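Local atomic coordinates of erythropoietin (Homo sapiens, PDB entry 1EER), a protein that acts as a secreted hormone that binds and dimerises its receptor, activates JAK2 and so controls the proliferation and differentiation of red blood cells. Residues A[35-40]-A[78-83]; A[30-35]-A[85-90]; A[58-63]-A[115-120]; A[69-74]-A[100-105]. The protein carries 5 engineered substitutions. All coordinates share one frame; numbering follows the deposited sequence.

Contact 1 (A[35-40]-A[78-83]); sequences LNEKIT and QALLVK. Engineered in segment 35-40: Lys38 (natural residue Asn). Engineered in segment 78-83: Lys83 (natural residue Asn).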
loop_
_atom_site.group_PDB
_atom_site.type_symbol
_atom_site.label_atom_id
_atom_site.label_comp_id
_atom_site.label_asym_id
_atom_site.label_seq_id
_atom_site.Cartn_x
_atom_site.Cartn_y
_atom_site.Cartn_z
ATOM N N LEU A 35 -17.019 2.065 -20.608
ATOM C CA LEU A 35 -17.892 1.161 -19.870
ATOM C C LEU A 35 -19.189 1.075 -20.676
ATOM O O LEU A 35 -20.070 0.252 -20.401
ATOM C CB LEU A 35 -18.188 1.715 -18.471
ATOM C CG LEU A 35 -17.094 1.642 -17.395
ATOM C CD1 LEU A 35 -17.509 2.486 -16.202
ATOM C CD2 LEU A 35 -16.870 0.203 -16.964
ATOM N N ASN A 36 -19.290 1.940 -21.680
ATOM C CA ASN A 36 -20.453 1.992 -22.554
ATOM C C ASN A 36 -21.753 2.221 -21.792
ATOM O O ASN A 36 -22.778 1.611 -22.091
ATOM C CB ASN A 36 -20.542 0.706 -23.370
ATOM C CG ASN A 36 -19.531 0.669 -24.494
ATOM O OD1 ASN A 36 -18.678 -0.213 -24.546
ATOM N ND2 ASN A 36 -19.621 1.633 -25.401
ATOM N N GLU A 37 -21.690 3.117 -20.812
ATOM C CA GLU A 37 -22.827 3.476 -19.976
ATOM C C GLU A 37 -22.301 4.197 -18.736
ATOM O O GLU A 37 -21.118 4.106 -18.409
ATOM C CB GLU A 37 -23.617 2.218 -19.575
ATOM C CG GLU A 37 -23.429 1.760 -18.136
ATOM C CD GLU A 37 -23.947 0.351 -17.895
ATOM O OE1 GLU A 37 -24.115 -0.402 -18.879
ATOM O OE2 GLU A 37 -24.181 -0.006 -16.718
ATOM N N LYS A 38 -23.179 4.921 -18.054
ATOM C CA LYS A 38 -22.791 5.640 -16.847
ATOM C C LYS A 38 -22.993 4.801 -15.575
ATOM O O LYS A 38 -24.126 4.535 -15.161
ATOM C CB LYS A 38 -23.586 6.946 -16.728
ATOM C CG LYS A 38 -23.750 7.715 -18.034
ATOM C CD LYS A 38 -25.190 7.646 -18.576
ATOM C CE LYS A 38 -25.932 6.353 -18.171
ATOM N NZ LYS A 38 -25.927 5.277 -19.216
ATOM N N ILE A 39 -21.888 4.382 -14.966
ATOM C CA ILE A 39 -21.944 3.600 -13.737
ATOM C C ILE A 39 -21.840 4.560 -12.556
ATOM O O ILE A 39 -20.863 5.304 -12.429
ATOM C CB ILE A 39 -20.781 2.578 -13.666
ATOM C CG1 ILE A 39 -20.825 1.671 -14.893
ATOM C CG2 ILE A 39 -20.868 1.761 -12.374
ATOM C CD1 ILE A 39 -19.957 0.440 -14.784
ATOM N N THR A 40 -22.857 4.554 -11.701
ATOM C CA THR A 40 -22.866 5.420 -10.533
ATOM C C THR A 40 -21.728 5.031 -9.589
ATOM O O THR A 40 -21.485 3.855 -9.342
ATOM C CB THR A 40 -24.202 5.308 -9.788
ATOM O OG1 THR A 40 -25.272 5.613 -10.691
ATOM C CG2 THR A 40 -24.239 6.273 -8.606
ATOM N N GLN A 78 -17.375 -5.493 -13.911
ATOM C CA GLN A 78 -16.929 -6.854 -14.163
ATOM C C GLN A 78 -17.838 -7.567 -15.172
ATOM O O GLN A 78 -17.361 -8.213 -16.104
ATOM C CB GLN A 78 -16.896 -7.628 -12.846
ATOM C CG GLN A 78 -16.508 -9.082 -12.979
ATOM C CD GLN A 78 -16.727 -9.840 -11.693
ATOM O OE1 GLN A 78 -17.693 -9.592 -10.976
ATOM N NE2 GLN A 78 -15.827 -10.767 -11.388
ATOM N N ALA A 79 -19.147 -7.444 -14.993
ATOM C CA ALA A 79 -20.097 -8.090 -15.898
ATOM C C ALA A 79 -20.103 -7.422 -17.268
ATOM O O ALA A 79 -20.303 -8.080 -18.286
ATOM C CB ALA A 79 -21.487 -8.060 -15.302
ATOM N N LEU A 80 -19.897 -6.109 -17.288
ATOM C CA LEU A 80 -19.867 -5.374 -18.543
ATOM C C LEU A 80 -18.652 -5.828 -19.342
ATOM O O LEU A 80 -18.664 -5.845 -20.577
ATOM C CB LEU A 80 -19.774 -3.872 -18.271
ATOM C CG LEU A 80 -21.092 -3.102 -18.218
ATOM C CD1 LEU A 80 -20.842 -1.690 -17.721
ATOM C CD2 LEU A 80 -21.713 -3.082 -19.597
ATOM N N LEU A 81 -17.605 -6.201 -18.615
ATOM C CA LEU A 81 -16.365 -6.659 -19.222
ATOM C C LEU A 81 -16.473 -8.101 -19.691
ATOM O O LEU A 81 -15.881 -8.467 -20.704
ATOM C CB LEU A 81 -15.214 -6.538 -18.225
ATOM C CG LEU A 81 -13.824 -6.415 -18.840
ATOM C CD1 LEU A 81 -13.779 -5.184 -19.719
ATOM C CD2 LEU A 81 -12.763 -6.338 -17.737
ATOM N N VAL A 82 -17.218 -8.923 -18.954
ATOM C CA VAL A 82 -17.376 -10.322 -19.336
ATOM C C VAL A 82 -18.024 -10.377 -20.714
ATOM O O VAL A 82 -17.783 -11.295 -21.494
ATOM C CB VAL A 82 -18.241 -11.103 -18.314
ATOM C CG1 VAL A 82 -19.720 -10.848 -18.554
ATOM C CG2 VAL A 82 -17.937 -12.581 -18.417
ATOM N N LYS A 83 -18.838 -9.371 -21.010
ATOM C CA LYS A 83 -19.512 -9.278 -22.294
ATOM C C LYS A 83 -18.620 -8.561 -23.299
ATOM O O LYS A 83 -17.895 -7.629 -22.949
ATOM C CB LYS A 83 -20.827 -8.508 -22.146
ATOM C CG LYS A 83 -21.624 -8.865 -20.900
ATOM C CD LYS A 83 -22.118 -10.310 -20.946
ATOM C CE LYS A 83 -23.496 -10.451 -20.309
ATOM N NZ LYS A 83 -24.418 -9.349 -20.726
#
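Leu80, on the last turns of helix 56-82, pushes its isobutyl end into a bend formed by Leu35, Glu37 and Ile39, a clear example of one apolar side chain serving several partners. With chi1 at -94°, away from the staggered positions, and CD1 carried on outward (chi2 171°), the CD1 methyl leads. It lies 3.4 Å from Leu35 O, a van der Waals meeting with a carbonyl whose residue pairs with a neighbouring strand. Ile39 comes from the other segment end-on: its CD1 and Leu80 CD1 touch tip to tip at 3.7 Å. Glu37 is turned differently, its side chain slanting past the leucine, so that OE1 meets Leu80 CD2 at 3.7 Å with the aliphatic end beside the carboxylate. The charge is not left to that apolar neighbour, because Glu37 OE2 forms a salt bridge with Arg76, one turn earlier on the same helix as Leu80. Around this corner, Glu37 therefore meets helix 56-82 twice, through Leu80 by packing and through Arg76 by charge. Backbone hydrogen bonds between Leu35 and Asp136 and between Ile39 and Ala135 join strand 34-41 to antiparallel strand 133-137, while Leu35 also rests on Phe138 of helix 138-161.

Contact 2 (A[30-35]-A[85-90]); sequences AEHCSL and SQPWEP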
loop_
_atom_site.group_PDB
_atom_site.type_symbol
_atom_site.label_atom_id
_atom_site.label_comp_id
_atom_site.label_asym_id
_atom_site.label_seq_id
_atom_site.Cartn_x
_atom_site.Cartn_y
_atom_site.Cartn_z
ATOM N N ALA A 30 -6.818 5.049 -23.315
ATOM C CA ALA A 30 -7.101 5.469 -24.686
ATOM C C ALA A 30 -8.598 5.365 -24.989
ATOM O O ALA A 30 -9.427 5.888 -24.244
ATOM C CB ALA A 30 -6.290 4.633 -25.691
ATOM N N GLU A 31 -8.936 4.689 -26.083
ATOM C CA GLU A 31 -10.327 4.526 -26.490
ATOM C C GLU A 31 -10.766 3.085 -26.273
ATOM O O GLU A 31 -11.836 2.682 -26.725
ATOM C CB GLU A 31 -10.484 4.875 -27.976
ATOM C CG GLU A 31 -10.518 6.367 -28.284
ATOM C CD GLU A 31 -11.932 6.916 -28.378
ATOM O OE1 GLU A 31 -12.469 7.351 -27.336
ATOM O OE2 GLU A 31 -12.507 6.912 -29.490
ATOM N N HIS A 32 -9.940 2.315 -25.574
ATOM C CA HIS A 32 -10.226 0.907 -25.334
ATOM C C HIS A 32 -10.785 0.636 -23.945
ATOM O O HIS A 32 -10.812 -0.515 -23.505
ATOM C CB HIS A 32 -8.946 0.082 -25.520
ATOM C CG HIS A 32 -8.050 0.571 -26.621
ATOM N ND1 HIS A 32 -6.819 1.147 -26.381
ATOM C CD2 HIS A 32 -8.188 0.534 -27.967
ATOM C CE1 HIS A 32 -6.240 1.445 -27.530
ATOM N NE2 HIS A 32 -7.049 1.083 -28.508
ATOM N N CYS A 33 -11.247 1.679 -23.260
ATOM C CA CYS A 33 -11.755 1.513 -21.899
ATOM C C CYS A 33 -13.156 2.019 -21.562
ATOM O O CYS A 33 -13.453 2.218 -20.383
ATOM C CB CYS A 33 -10.794 2.159 -20.901
ATOM S SG CYS A 33 -9.172 1.361 -20.697
ATOM N N SER A 34 -14.014 2.236 -22.552
ATOM C CA SER A 34 -15.359 2.712 -22.241
ATOM C C SER A 34 -16.171 1.639 -21.538
ATOM O O SER A 34 -16.021 0.456 -21.823
ATOM C CB SER A 34 -16.101 3.129 -23.506
ATOM O OG SER A 34 -17.434 3.498 -23.192
ATOM N N LEU A 35 -17.019 2.065 -20.608
ATOM C CA LEU A 35 -17.892 1.161 -19.870
ATOM C C LEU A 35 -19.189 1.075 -20.676
ATOM O O LEU A 35 -20.070 0.252 -20.401
ATOM C CB LEU A 35 -18.188 1.715 -18.471
ATOM C CG LEU A 35 -17.094 1.642 -17.395
ATOM C CD1 LEU A 35 -17.509 2.486 -16.202
ATOM C CD2 LEU A 35 -16.870 0.203 -16.964
ATOM N N SER A 85 -15.854 -8.667 -26.851
ATOM C CA SER A 85 -14.471 -9.048 -27.106
ATOM C C SER A 85 -13.706 -7.727 -27.194
ATOM O O SER A 85 -12.678 -7.620 -27.870
ATOM C CB SER A 85 -14.360 -9.813 -28.428
ATOM O OG SER A 85 -14.575 -8.951 -29.532
ATOM N N GLN A 86 -14.241 -6.723 -26.500
ATOM C CA GLN A 86 -13.664 -5.387 -26.461
ATOM C C GLN A 86 -12.179 -5.420 -26.095
ATOM O O GLN A 86 -11.671 -6.431 -25.602
ATOM C CB GLN A 86 -14.445 -4.516 -25.472
ATOM C CG GLN A 86 -15.899 -4.293 -25.868
ATOM C CD GLN A 86 -16.054 -3.486 -27.152
ATOM O OE1 GLN A 86 -15.167 -3.479 -28.010
ATOM N NE2 GLN A 86 -17.188 -2.800 -27.287
ATOM N N PRO A 87 -11.470 -4.302 -26.323
ATOM C CA PRO A 87 -10.034 -4.189 -26.032
ATOM C C PRO A 87 -9.550 -4.303 -24.577
ATOM O O PRO A 87 -10.142 -4.988 -23.737
ATOM C CB PRO A 87 -9.653 -2.837 -26.650
ATOM C CG PRO A 87 -10.919 -2.055 -26.624
ATOM C CD PRO A 87 -12.011 -3.049 -26.887
ATOM N N TRP A 88 -8.438 -3.620 -24.328
ATOM C CA TRP A 88 -7.767 -3.569 -23.040
ATOM C C TRP A 88 -7.615 -4.874 -22.268
ATOM O O TRP A 88 -8.439 -5.234 -21.426
ATOM C CB TRP A 88 -8.401 -2.493 -22.153
ATOM C CG TRP A 88 -7.360 -1.567 -21.595
ATOM C CD1 TRP A 88 -7.270 -1.096 -20.313
ATOM C CD2 TRP A 88 -6.230 -1.041 -22.295
ATOM N NE1 TRP A 88 -6.151 -0.309 -20.170
ATOM C CE2 TRP A 88 -5.494 -0.257 -21.371
ATOM C CE3 TRP A 88 -5.766 -1.153 -23.611
ATOM C CZ2 TRP A 88 -4.320 0.409 -21.723
ATOM C CZ3 TRP A 88 -4.598 -0.492 -23.962
ATOM C CH2 TRP A 88 -3.888 0.281 -23.019
ATOM N N GLU A 89 -6.518 -5.560 -22.565
ATOM C CA GLU A 89 -6.152 -6.816 -21.930
ATOM C C GLU A 89 -5.812 -6.666 -20.441
ATOM O O GLU A 89 -6.006 -7.604 -19.660
ATOM C CB GLU A 89 -4.945 -7.413 -22.660
ATOM C CG GLU A 89 -4.400 -8.693 -22.042
ATOM C CD GLU A 89 -4.777 -9.933 -22.842
ATOM O OE1 GLU A 89 -5.906 -9.976 -23.379
ATOM O OE2 GLU A 89 -3.945 -10.865 -22.932
ATOM N N PRO A 90 -5.286 -5.496 -20.028
ATOM C CA PRO A 90 -4.937 -5.299 -18.617
ATOM C C PRO A 90 -6.114 -5.238 -17.654
ATOM O O PRO A 90 -6.009 -5.666 -16.507
ATOM C CB PRO A 90 -4.149 -3.984 -18.616
ATOM C CG PRO A 90 -3.860 -3.676 -20.063
ATOM C CD PRO A 90 -4.955 -4.309 -20.836
#
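The small disulfide loop closed by Cys29 and Cys33, at the start of the long crossover after the first bundle helix, meets the short connection between helices 56-82 and 91-111 through His32, Cys33, Pro87 and Trp88. Cys33 SG sits over one face of the indole, 3.5 Å from the centroid of the five-membered ring and 28° off its normal, which makes this a sulfur-aromatic contact. The sulfur reaches the ring because chi1 of -69° turns SG away from the carbonyl carbon and toward the indole. On the other face of the indole lies Pro90 CD, 3.7 Å above the plane of Trp88 and displaced toward the rim, so the ring is sandwiched between a disulfide and a proline. His32 takes the six-membered end. Its imidazole is nearly parallel to that ring, planes at 18°, but offset so that little of either ring lies over the other, with centroids 5.4 Å from each other; His32 ND1 comes to 3.7 Å from Trp88 CZ3. A hydrogen bond between ND1 and Cys29 O helps to fix the rotation of the imidazole. Pro87 lies against His32 CB, though the exact spacing there is doubtful. A disulfide sulfur laid over a tryptophan face is a recognised sulfur-aromatic motif, used here to join two interhelical connections at one end of a four-helix cytokine.

Contact 3 (A[58-63]-A[115-120]); sequences QQAVEV and QKEAIS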
loop_
_atom_site.group_PDB
_atom_site.type_symbol
_atom_site.label_atom_id
_atom_site.label_comp_id
_atom_site.label_asym_id
_atom_site.label_seq_id
_atom_site.Cartn_x
_atom_site.Cartn_y
_atom_site.Cartn_z
ATOM N N GLN A 58 -20.537 9.869 11.529
ATOM C CA GLN A 58 -20.852 10.181 10.138
ATOM C C GLN A 58 -19.726 9.718 9.208
ATOM O O GLN A 58 -19.946 9.481 8.015
ATOM C CB GLN A 58 -21.093 11.690 9.972
ATOM C CG GLN A 58 -21.397 12.135 8.533
ATOM C CD GLN A 58 -22.602 11.427 7.924
ATOM O OE1 GLN A 58 -23.514 10.987 8.639
ATOM N NE2 GLN A 58 -22.611 11.311 6.596
ATOM N N GLN A 59 -18.513 9.598 9.741
ATOM C CA GLN A 59 -17.415 9.117 8.914
ATOM C C GLN A 59 -17.794 7.674 8.532
ATOM O O GLN A 59 -17.661 7.262 7.380
ATOM C CB GLN A 59 -16.104 9.136 9.705
ATOM C CG GLN A 59 -15.716 10.497 10.272
ATOM C CD GLN A 59 -14.367 10.470 10.982
ATOM O OE1 GLN A 59 -13.721 9.426 11.069
ATOM N NE2 GLN A 59 -13.939 11.619 11.494
ATOM N N ALA A 60 -18.285 6.924 9.517
ATOM C CA ALA A 60 -18.717 5.545 9.318
ATOM C C ALA A 60 -19.775 5.478 8.215
ATOM O O ALA A 60 -19.660 4.686 7.278
ATOM C CB ALA A 60 -19.280 4.990 10.620
ATOM N N VAL A 61 -20.803 6.314 8.330
ATOM C CA VAL A 61 -21.877 6.359 7.338
ATOM C C VAL A 61 -21.316 6.533 5.931
ATOM O O VAL A 61 -21.589 5.735 5.027
ATOM C CB VAL A 61 -22.857 7.530 7.619
ATOM C CG1 VAL A 61 -23.938 7.588 6.535
ATOM C CG2 VAL A 61 -23.483 7.364 8.994
ATOM N N GLU A 62 -20.526 7.584 5.749
ATOM C CA GLU A 62 -19.926 7.861 4.451
ATOM C C GLU A 62 -19.136 6.692 3.865
ATOM O O GLU A 62 -19.372 6.289 2.729
ATOM C CB GLU A 62 -19.003 9.080 4.550
ATOM C CG GLU A 62 -19.685 10.395 4.253
ATOM C CD GLU A 62 -18.716 11.559 4.267
ATOM O OE1 GLU A 62 -17.658 11.455 3.614
ATOM O OE2 GLU A 62 -19.014 12.571 4.934
ATOM N N VAL A 63 -18.194 6.160 4.637
ATOM C CA VAL A 63 -17.345 5.063 4.162
ATOM C C VAL A 63 -18.083 3.749 3.866
ATOM O O VAL A 63 -17.910 3.154 2.800
ATOM C CB VAL A 63 -16.187 4.794 5.169
ATOM C CG1 VAL A 63 -15.378 3.559 4.753
ATOM C CG2 VAL A 63 -15.281 6.016 5.230
ATOM N N GLN A 115 -20.411 -0.896 9.680
ATOM C CA GLN A 115 -21.777 -1.167 9.260
ATOM C C GLN A 115 -22.790 -0.872 10.359
ATOM O O GLN A 115 -23.866 -0.338 10.095
ATOM C CB GLN A 115 -21.929 -2.617 8.810
ATOM C CG GLN A 115 -23.328 -2.897 8.300
ATOM C CD GLN A 115 -23.527 -4.330 7.909
ATOM O OE1 GLN A 115 -23.114 -5.246 8.624
ATOM N NE2 GLN A 115 -24.163 -4.542 6.770
ATOM N N LYS A 116 -22.450 -1.226 11.590
ATOM C CA LYS A 116 -23.333 -0.973 12.722
ATOM C C LYS A 116 -23.531 0.529 12.938
ATOM O O LYS A 116 -24.660 1.009 13.042
ATOM C CB LYS A 116 -22.750 -1.588 13.993
ATOM C CG LYS A 116 -23.760 -1.776 15.108
ATOM C CD LYS A 116 -23.441 -0.886 16.288
ATOM C CE LYS A 116 -24.658 -0.082 16.723
ATOM N NZ LYS A 116 -24.329 0.842 17.852
ATOM N N GLU A 117 -22.421 1.259 13.008
ATOM C CA GLU A 117 -22.450 2.705 13.218
ATOM C C GLU A 117 -23.148 3.418 12.067
ATOM O O GLU A 117 -23.955 4.321 12.281
ATOM C CB GLU A 117 -21.021 3.240 13.362
ATOM C CG GLU A 117 -20.777 4.084 14.619
ATOM C CD GLU A 117 -19.422 4.801 14.617
ATOM O OE1 GLU A 117 -18.536 4.458 13.801
ATOM O OE2 GLU A 117 -19.244 5.717 15.442
ATOM N N ALA A 118 -22.832 3.012 10.843
ATOM C CA ALA A 118 -23.433 3.617 9.667
ATOM C C ALA A 118 -24.957 3.471 9.630
ATOM O O ALA A 118 -25.655 4.402 9.236
ATOM C CB ALA A 118 -22.817 3.023 8.407
ATOM N N ILE A 119 -25.479 2.315 10.044
ATOM C CA ILE A 119 -26.928 2.091 10.021
ATOM C C ILE A 119 -27.688 2.898 11.078
ATOM O O ILE A 119 -28.810 3.346 10.836
ATOM C CB ILE A 119 -27.295 0.579 10.212
ATOM C CG1 ILE A 119 -26.953 -0.226 8.953
ATOM C CG2 ILE A 119 -28.788 0.438 10.472
ATOM C CD1 ILE A 119 -27.518 -1.647 8.952
ATOM N N SER A 120 -27.082 3.076 12.247
ATOM C CA SER A 120 -27.712 3.822 13.328
ATOM C C SER A 120 -27.603 5.329 13.111
ATOM O O SER A 120 -28.582 6.057 13.254
ATOM C CB SER A 120 -27.067 3.437 14.657
ATOM O OG SER A 120 -27.321 2.075 14.955
#
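Glu117 can be followed outward along Ala60, the small residue it faces on helix 56-82. Its CB is 3.7 Å from Ala60 CB, a methyl-to-methylene touch. CG, set by an unusual chi1 of -127°, leads past the alanine, and the rest of the chain is extended (chi2 -170°). CD then passes 4.0 Å from Ala60 CB, and OE1 at the tip turns back to 3.3 Å from that same methyl; no hydrogen bond crosses here. The carboxylate therefore lies alongside the alanine without being gripped by it. One residue on, Ala118 brings the backbones together, its CA only 3.9 Å from Val61 CA. Ala118 CB lies 3.6 Å from Val61 CA, and Val61 CG2 in turn reaches Ala118 O at 3.7 Å. With small residues, Ala60 and Ala118, at the crossing, the axes of segments 58-63 and 115-120 approach to 7.5 Å while running almost at right angles, 101° apart, a worked case of small residues allowing a close helix crossing. Short helix 114-120 is thereby laid across an early stretch of helix 56-82. Helix 138-161 borders the same region through Tyr156, which touches Glu117, Gln59 and Val63, while Trp64 of helix 56-82 packs on Ala118.

Contact 4 (A[69-74]-A[100-105]); sequences LLSEAV and SGLRSL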
loop_
_atom_site.group_PDB
_atom_site.type_symbol
_atom_site.label_atom_id
_atom_site.label_comp_id
_atom_site.label_asym_id
_atom_site.label_seq_id
_atom_site.Cartn_x
_atom_site.Cartn_y
_atom_site.Cartn_z
ATOM N N LEU A 69 -21.600 1.156 -2.611
ATOM C CA LEU A 69 -21.886 1.656 -3.952
ATOM C C LEU A 69 -20.730 1.301 -4.870
ATOM O O LEU A 69 -20.930 0.907 -6.023
ATOM C CB LEU A 69 -22.098 3.177 -3.886
ATOM C CG LEU A 69 -22.062 4.112 -5.101
ATOM C CD1 LEU A 69 -22.736 3.490 -6.295
ATOM C CD2 LEU A 69 -22.755 5.412 -4.723
ATOM N N LEU A 70 -19.518 1.439 -4.334
ATOM C CA LEU A 70 -18.283 1.131 -5.048
ATOM C C LEU A 70 -18.264 -0.338 -5.474
ATOM O O LEU A 70 -17.935 -0.665 -6.616
ATOM C CB LEU A 70 -17.072 1.424 -4.148
ATOM C CG LEU A 70 -15.924 2.302 -4.680
ATOM C CD1 LEU A 70 -14.701 2.134 -3.792
ATOM C CD2 LEU A 70 -15.573 1.937 -6.115
ATOM N N SER A 71 -18.608 -1.223 -4.546
ATOM C CA SER A 71 -18.640 -2.653 -4.841
ATOM C C SER A 71 -19.588 -2.924 -6.008
ATOM O O SER A 71 -19.275 -3.704 -6.912
ATOM C CB SER A 71 -19.109 -3.439 -3.615
ATOM O OG SER A 71 -18.185 -3.333 -2.549
ATOM N N GLU A 72 -20.746 -2.274 -5.983
ATOM C CA GLU A 72 -21.739 -2.452 -7.036
ATOM C C GLU A 72 -21.204 -1.914 -8.354
ATOM O O GLU A 72 -21.462 -2.488 -9.417
ATOM C CB GLU A 72 -23.039 -1.723 -6.687
ATOM C CG GLU A 72 -23.678 -2.142 -5.376
ATOM C CD GLU A 72 -24.849 -1.249 -4.993
ATOM O OE1 GLU A 72 -25.617 -0.862 -5.897
ATOM O OE2 GLU A 72 -25.002 -0.930 -3.794
ATOM N N ALA A 73 -20.461 -0.811 -8.280
ATOM C CA ALA A 73 -19.895 -0.207 -9.478
ATOM C C ALA A 73 -18.884 -1.157 -10.112
ATOM O O ALA A 73 -18.890 -1.392 -11.321
ATOM C CB ALA A 73 -19.230 1.102 -9.131
ATOM N N VAL A 74 -18.018 -1.716 -9.281
ATOM C CA VAL A 74 -17.004 -2.639 -9.764
ATOM C C VAL A 74 -17.651 -3.932 -10.297
ATOM O O VAL A 74 -17.273 -4.439 -11.359
ATOM C CB VAL A 74 -15.990 -2.946 -8.631
ATOM C CG1 VAL A 74 -14.802 -3.729 -9.172
ATOM C CG2 VAL A 74 -15.513 -1.639 -8.006
ATOM N N SER A 100 -12.307 -8.705 -5.550
ATOM C CA SER A 100 -11.746 -9.494 -4.465
ATOM C C SER A 100 -11.375 -8.614 -3.279
ATOM O O SER A 100 -11.710 -8.921 -2.130
ATOM C CB SER A 100 -10.507 -10.238 -4.966
ATOM O OG SER A 100 -9.786 -10.793 -3.883
ATOM N N GLY A 101 -10.676 -7.518 -3.567
ATOM C CA GLY A 101 -10.263 -6.597 -2.521
ATOM C C GLY A 101 -11.427 -5.928 -1.809
ATOM O O GLY A 101 -11.445 -5.862 -0.578
ATOM N N LEU A 102 -12.396 -5.429 -2.581
ATOM C CA LEU A 102 -13.566 -4.761 -2.012
ATOM C C LEU A 102 -14.327 -5.714 -1.107
ATOM O O LEU A 102 -14.871 -5.315 -0.079
ATOM C CB LEU A 102 -14.484 -4.234 -3.126
ATOM C CG LEU A 102 -14.068 -2.877 -3.716
ATOM C CD1 LEU A 102 -14.961 -2.509 -4.883
ATOM C CD2 LEU A 102 -14.152 -1.807 -2.640
ATOM N N ARG A 103 -14.343 -6.987 -1.482
ATOM C CA ARG A 103 -15.045 -7.982 -0.681
ATOM C C ARG A 103 -14.360 -8.129 0.673
ATOM O O ARG A 103 -15.021 -8.214 1.708
ATOM C CB ARG A 103 -15.079 -9.334 -1.406
ATOM C CG ARG A 103 -15.990 -10.366 -0.739
ATOM C CD ARG A 103 -15.807 -11.772 -1.328
ATOM N NE ARG A 103 -16.418 -11.905 -2.647
ATOM C CZ ARG A 103 -15.735 -12.077 -3.771
ATOM N NH1 ARG A 103 -14.413 -12.138 -3.738
ATOM N NH2 ARG A 103 -16.369 -12.161 -4.930
ATOM N N SER A 104 -13.032 -8.148 0.664
ATOM C CA SER A 104 -12.277 -8.284 1.901
ATOM C C SER A 104 -12.435 -7.037 2.767
ATOM O O SER A 104 -12.673 -7.128 3.976
ATOM C CB SER A 104 -10.805 -8.525 1.582
ATOM O OG SER A 104 -10.647 -9.730 0.852
ATOM N N LEU A 105 -12.322 -5.870 2.143
ATOM C CA LEU A 105 -12.452 -4.611 2.862
ATOM C C LEU A 105 -13.820 -4.492 3.518
ATOM O O LEU A 105 -13.928 -4.014 4.649
ATOM C CB LEU A 105 -12.207 -3.435 1.907
ATOM C CG LEU A 105 -10.767 -3.378 1.384
ATOM C CD1 LEU A 105 -10.673 -2.413 0.211
ATOM C CD2 LEU A 105 -9.838 -2.955 2.520
#
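Leu102 of helix 91-111 projects toward Leu70, Ser71 and Val74 of helix 56-82, and its two methyls have unequal surroundings. CD1 is on the tight side: it meets Val74 CG2 tip to tip at 3.3 Å, closer than carbons usually lie, and approaches Ser71 CA at 3.7 Å. Leu102 is aimed there by chi1 of -83°, which sets CG opposite the carbonyl carbon, with the rest of the chain extended (chi2 175°). CD2 is looser, with Leu70 CD1 at 4.1 Å and the two side chains crossing at about a right angle. The axes of segments 69-74 and 100-105 lie 10.0 Å apart at 159°, an antiparallel pair within the up-up-down-down four-helix bundle of the cytokine family. Helix 138-161 closes the core side, with Phe148 against Leu70 and Tyr145 against Leu102. Toward the less buried edge, Ser71 OG lies 3.9 Å from Leu102 CB, a contact without a bond; its hydroxyl is instead hydrogen-bonded to Leu67 O in its own helix. On the outward side the guanidinium group of the neighbouring Arg103 forms salt bridges with an acidic side chain of another protein chain, consistent with receptor binding.

Helix 56-82 is the common element of contacts 1, 3 and 4, which draw on its end, beginning and middle in turn. Contact 1 and contact 3 lie on opposite sides of the chain's centre, about 28 Å apart, centre to centre, whereas the centre of contact 4 lies about 7 Å from the centre of the chain. Contacts 1 and 2 share Leu35 and meet loosely through Asn36 and Gln86. Contact 1 also touches contact 4 directly: Ile39 CG2 is 3.6 Å from Ala73 CA. Contact 3 stays apart from contact 4, its nearest atoms about 7 Å away. Another protein chain reaches residues of contacts 1 and 4, but not those of contacts 2 and 3.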